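Local coordinates for protein putative transcriptional regulator (Streptomyces coelicolor, PDB 2HXI) that probably binds DNA as a transcriptional regulator of the TetR family, through a predicted N-terminal helix-turn-helix, at residues S65-R68 and N72-E75; R68-R71 and E75-R78. All blocks are in the same frame, centred on the assembly; numbering follows the deposited sequence.

Contact 1 (S65-R68 and N72-E75); sequences SLYR and NKTE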
loop_
_atom_site.group_PDB
_atom_site.type_symbol
_atom_site.label_atom_id
_atom_site.label_comp_id
_atom_site.label_asym_id
_atom_site.label_seq_id
_atom_site.Cartn_x
_atom_site.Cartn_y
_atom_site.Cartn_z
ATOM N N SER B 65 1.629 33.208 -9.804
ATOM C CA SER B 65 2.386 33.614 -8.611
ATOM C C SER B 65 2.718 32.470 -7.687
ATOM O O SER B 65 3.746 32.486 -7.003
ATOM C CB SER B 65 1.608 34.635 -7.820
ATOM O OG SER B 65 1.522 35.830 -8.567
ATOM N N LEU B 66 1.831 31.478 -7.636
ATOM C CA LEU B 66 2.052 30.357 -6.747
ATOM C C LEU B 66 3.187 29.525 -7.207
ATOM O O LEU B 66 3.865 28.943 -6.357
ATOM C CB LEU B 66 0.846 29.421 -6.684
ATOM C CG LEU B 66 -0.209 29.985 -5.757
ATOM C CD1 LEU B 66 -1.201 28.818 -5.612
ATOM C CD2 LEU B 66 0.389 30.512 -4.422
ATOM N N TYR B 67 3.339 29.416 -8.532
ATOM C CA TYR B 67 4.395 28.567 -9.094
ATOM C C TYR B 67 5.788 29.107 -8.966
ATOM O O TYR B 67 6.754 28.449 -9.365
ATOM C CB TYR B 67 4.086 28.214 -10.512
ATOM C CG TYR B 67 3.273 26.958 -10.474
ATOM C CD1 TYR B 67 3.686 25.856 -9.649
ATOM C CD2 TYR B 67 2.090 26.863 -11.195
ATOM C CE1 TYR B 67 2.928 24.668 -9.599
ATOM C CE2 TYR B 67 1.323 25.704 -11.165
ATOM C CZ TYR B 67 1.727 24.601 -10.369
ATOM O OH TYR B 67 0.948 23.433 -10.362
ATOM N N ARG B 68 5.896 30.286 -8.373
ATOM C CA ARG B 68 7.205 30.773 -7.926
ATOM C C ARG B 68 7.670 29.944 -6.743
ATOM O O ARG B 68 8.858 29.919 -6.409
ATOM C CB ARG B 68 7.112 32.236 -7.514
ATOM C CG ARG B 68 6.981 33.187 -8.692
ATOM C CD ARG B 68 7.292 34.571 -8.233
ATOM N NE ARG B 68 8.714 34.735 -7.874
ATOM C CZ ARG B 68 9.214 35.858 -7.402
ATOM N NH1 ARG B 68 8.391 36.897 -7.253
ATOM N NH2 ARG B 68 10.514 35.951 -7.092
ATOM N N ASN B 72 6.366 22.527 -9.702
ATOM C CA ASN B 72 5.178 21.967 -10.421
ATOM C C ASN B 72 4.113 21.427 -9.446
ATOM O O ASN B 72 4.330 21.419 -8.238
ATOM C CB ASN B 72 5.618 20.847 -11.397
ATOM C CG ASN B 72 6.480 19.763 -10.721
ATOM O OD1 ASN B 72 6.129 19.233 -9.667
ATOM N ND2 ASN B 72 7.622 19.426 -11.347
ATOM N N LYS B 73 2.986 20.939 -9.964
ATOM C CA LYS B 73 1.951 20.442 -9.090
ATOM C C LYS B 73 2.308 19.214 -8.228
ATOM O O LYS B 73 1.785 19.099 -7.105
ATOM C CB LYS B 73 0.672 20.132 -9.861
ATOM C CG LYS B 73 -0.483 19.898 -8.943
ATOM C CD LYS B 73 -1.756 19.547 -9.712
ATOM C CE LYS B 73 -2.849 19.126 -8.742
ATOM N NZ LYS B 73 -4.122 18.726 -9.475
ATOM N N THR B 74 3.161 18.295 -8.724
ATOM C CA THR B 74 3.465 17.140 -7.880
ATOM C C THR B 74 4.422 17.587 -6.800
ATOM O O THR B 74 4.360 17.065 -5.689
ATOM C CB THR B 74 3.946 15.816 -8.651
ATOM O OG1 THR B 74 5.353 15.611 -8.466
ATOM C CG2 THR B 74 3.543 15.790 -10.090
ATOM N N GLU B 75 5.268 18.591 -7.102
ATOM C CA GLU B 75 6.173 19.137 -6.074
ATOM C C GLU B 75 5.370 19.896 -5.021
ATOM O O GLU B 75 5.710 19.904 -3.829
ATOM C CB GLU B 75 7.251 20.046 -6.666
ATOM C CG GLU B 75 8.484 19.331 -7.229
ATOM C CD GLU B 75 8.919 18.114 -6.400
ATOM O OE1 GLU B 75 9.504 18.273 -5.296
ATOM O OE2 GLU B 75 8.679 16.986 -6.869
HETATM O O HOH W 1 2.535 21.648 -12.448
#
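Tyr67, past the end of helix 63-66, and Asn72, before helix 73-88, form the closest pair of CA atoms across the two segments, at 6.8 Å. The tyrosine ring spans this gap, at the join between the second helix of the predicted TetR-family helix-turn-helix and the helix that follows. Its CE1 lies 3.5 Å from the backbone C of Asn72, and the ring meets that carbonyl carbon and the next amide obliquely. At the far end Tyr67 OH sits 3.4 Å from Lys73 CB, while the lysine chain, CG anti to its own N (chi1 -168°), runs on extended and away. Tyr67 OH is poorly angled for the Lys73 amide; a water joins them instead, accepting from Lys73 N at 2.6 Å and hydrogen-bonding to Tyr67 OH. Were Tyr67 replaced by alanine, the ring's contacts with Asn72 C and Lys73 CB would go, and the water would probably lose its phenolic partner. Asn72 CB points away from the 65-68 segment, and its side chain serves as N-cap, OD1 accepting from Glu75 N at 2.8 Å; a short amide suits this, folding back onto the first turn. Water and side chain thus satisfy the Lys73 and Glu75 amides, where no preceding turn supplies carbonyls.

Contact 2 (R68-R71 and E75-R78); sequences RHFR and ELLR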
loop_
_atom_site.group_PDB
_atom_site.type_symbol
_atom_site.label_atom_id
_atom_site.label_comp_id
_atom_site.label_asym_id
_atom_site.label_seq_id
_atom_site.Cartn_x
_atom_site.Cartn_y
_atom_site.Cartn_z
ATOM N N ARG B 68 5.896 30.286 -8.373
ATOM C CA ARG B 68 7.205 30.773 -7.926
ATOM C C ARG B 68 7.670 29.944 -6.743
ATOM O O ARG B 68 8.858 29.919 -6.409
ATOM C CB ARG B 68 7.112 32.236 -7.514
ATOM C CG ARG B 68 6.981 33.187 -8.692
ATOM C CD ARG B 68 7.292 34.571 -8.233
ATOM N NE ARG B 68 8.714 34.735 -7.874
ATOM C CZ ARG B 68 9.214 35.858 -7.402
ATOM N NH1 ARG B 68 8.391 36.897 -7.253
ATOM N NH2 ARG B 68 10.514 35.951 -7.092
ATOM N N HIS B 69 6.728 29.273 -6.102
ATOM C CA HIS B 69 7.031 28.528 -4.875
ATOM C C HIS B 69 7.328 27.038 -5.066
ATOM O O HIS B 69 8.006 26.422 -4.213
ATOM C CB HIS B 69 5.893 28.666 -3.905
ATOM C CG HIS B 69 5.847 29.988 -3.236
ATOM N ND1 HIS B 69 5.163 31.061 -3.760
ATOM C CD2 HIS B 69 6.420 30.423 -2.090
ATOM C CE1 HIS B 69 5.300 32.098 -2.953
ATOM N NE2 HIS B 69 6.068 31.740 -1.939
ATOM N N PHE B 70 6.810 26.480 -6.159
ATOM C CA PHE B 70 6.884 25.033 -6.420
ATOM C C PHE B 70 7.193 24.789 -7.870
ATOM O O PHE B 70 6.525 25.335 -8.754
ATOM C CB PHE B 70 5.557 24.356 -6.027
ATOM C CG PHE B 70 5.126 24.724 -4.641
ATOM C CD1 PHE B 70 5.792 24.194 -3.534
ATOM C CD2 PHE B 70 4.108 25.660 -4.444
ATOM C CE1 PHE B 70 5.429 24.568 -2.262
ATOM C CE2 PHE B 70 3.733 26.048 -3.176
ATOM C CZ PHE B 70 4.373 25.502 -2.083
ATOM N N ARG B 71 8.213 23.963 -8.116
ATOM C CA ARG B 71 8.584 23.615 -9.471
ATOM C C ARG B 71 7.349 23.198 -10.321
ATOM O O ARG B 71 7.282 23.528 -11.506
ATOM C CB ARG B 71 9.684 22.554 -9.425
ATOM C CG ARG B 71 10.158 22.007 -10.748
ATOM C CD ARG B 71 11.284 21.016 -10.470
ATOM N NE ARG B 71 12.495 21.720 -10.025
ATOM C CZ ARG B 71 13.352 21.284 -9.095
ATOM N NH1 ARG B 71 13.155 20.127 -8.458
ATOM N NH2 ARG B 71 14.421 22.021 -8.799
ATOM N N GLU B 75 5.268 18.591 -7.102
ATOM C CA GLU B 75 6.173 19.137 -6.074
ATOM C C GLU B 75 5.370 19.896 -5.021
ATOM O O GLU B 75 5.710 19.904 -3.829
ATOM C CB GLU B 75 7.251 20.046 -6.666
ATOM C CG GLU B 75 8.484 19.331 -7.229
ATOM C CD GLU B 75 8.919 18.114 -6.400
ATOM O OE1 GLU B 75 9.504 18.273 -5.296
ATOM O OE2 GLU B 75 8.679 16.986 -6.869
ATOM N N LEU B 76 4.307 20.554 -5.483
ATOM C CA LEU B 76 3.370 21.243 -4.584
ATOM C C LEU B 76 2.701 20.207 -3.668
ATOM O O LEU B 76 2.738 20.361 -2.482
ATOM C CB LEU B 76 2.314 22.001 -5.410
ATOM C CG LEU B 76 1.226 22.813 -4.705
ATOM C CD1 LEU B 76 0.336 23.546 -5.722
ATOM C CD2 LEU B 76 0.350 21.973 -3.916
ATOM N N LEU B 77 2.104 19.163 -4.233
ATOM C CA LEU B 77 1.466 18.078 -3.450
ATOM C C LEU B 77 2.413 17.362 -2.505
ATOM O O LEU B 77 2.034 17.064 -1.396
ATOM C CB LEU B 77 0.722 17.080 -4.332
ATOM C CG LEU B 77 -0.552 17.634 -5.005
ATOM C CD1 LEU B 77 -1.289 16.577 -5.807
ATOM C CD2 LEU B 77 -1.506 18.336 -3.988
ATOM N N ARG B 78 3.639 17.076 -2.916
ATOM C CA ARG B 78 4.624 16.511 -1.984
ATOM C C ARG B 78 4.865 17.445 -0.832
ATOM O O ARG B 78 4.987 17.017 0.306
ATOM C CB ARG B 78 5.994 16.297 -2.670
ATOM C CG ARG B 78 6.045 15.249 -3.740
ATOM C CD ARG B 78 7.513 15.068 -4.113
ATOM N NE ARG B 78 8.350 14.550 -3.017
ATOM C CZ ARG B 78 9.650 14.828 -2.874
ATOM N NH1 ARG B 78 10.258 15.643 -3.727
ATOM N NH2 ARG B 78 10.362 14.299 -1.885
#
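Phe70 and Arg71 meet Leu76 and Glu75 on the first turn of helix 73-88. Just before them, His69 lays its CB over one face of the Phe70 ring, 3.4 Å above the plane and offset toward the rim. Phe70 then points toward the helix, its CA 5.5 Å from that of Leu76. With its CG anti to the carbonyl carbon (chi1 -51°), the ring is carried against the Leu76 backbone and the root of that side chain. Leu76 CA makes an off-centre CH-pi contact, 4.3 Å from the centroid of the Phe70 ring and 28° off its normal. Phe70 CG is also 4.0 Å from Leu76 CB, and Leu76 CG lies over the face opposite the one covered by His69 CB, near Phe70 CD2. A flat, apolar ring suits this buried place, spreading over helix backbone and leucine together.

Arg71 comes next, at the exposed margin. Its CB packs on Glu75 CG at 4.1 Å. The two charged ends do not pair: Arg71 NH1 stays 5.2 Å from Glu75 OE1, a separation at which any attraction is probably slight. Glu75, bent at chi2 (-38°), instead makes a salt bridge one turn along its own helix, with Arg78 NH1 3.2 Å from Glu75 OE1; the hydrogen bond within it is weak. The carboxylate carbon lies in the guanidinium plane, at its edge. Long aliphatic stems suit this margin, packing near the backbone and carrying charge outward.

Phe70 also touches Thr31 and Leu35 of helix 31-43, and Leu76, whose branched apolar side chain suits burial, meets Val52 and Leu55 of helix 52-58 besides Phe70; Leu77 and Arg78 lean on helix 117-126. The turn thus packs into the helical core of the predicted DNA-binding region.

Coming from the N terminus, the chain passes through helices 31-43 and 52-58 to the short helix 63-66, within the predicted helix-turn-helix, and then bends into helix 73-88. Contact 1 closes this bend, with three residues between its segments. Contact 2 starts from the last residue of contact 1's first segment and ends farther along helix 73-88, so the two loops overlap and cross rather than nest; they share Arg68 and Glu75, and their centres are about 4 Å apart. Contact 1 joins the two helix ends at the surface. Contact 2 sets the connecting turn against the next helix, beside the core formed with helices 31-43 and 52-58.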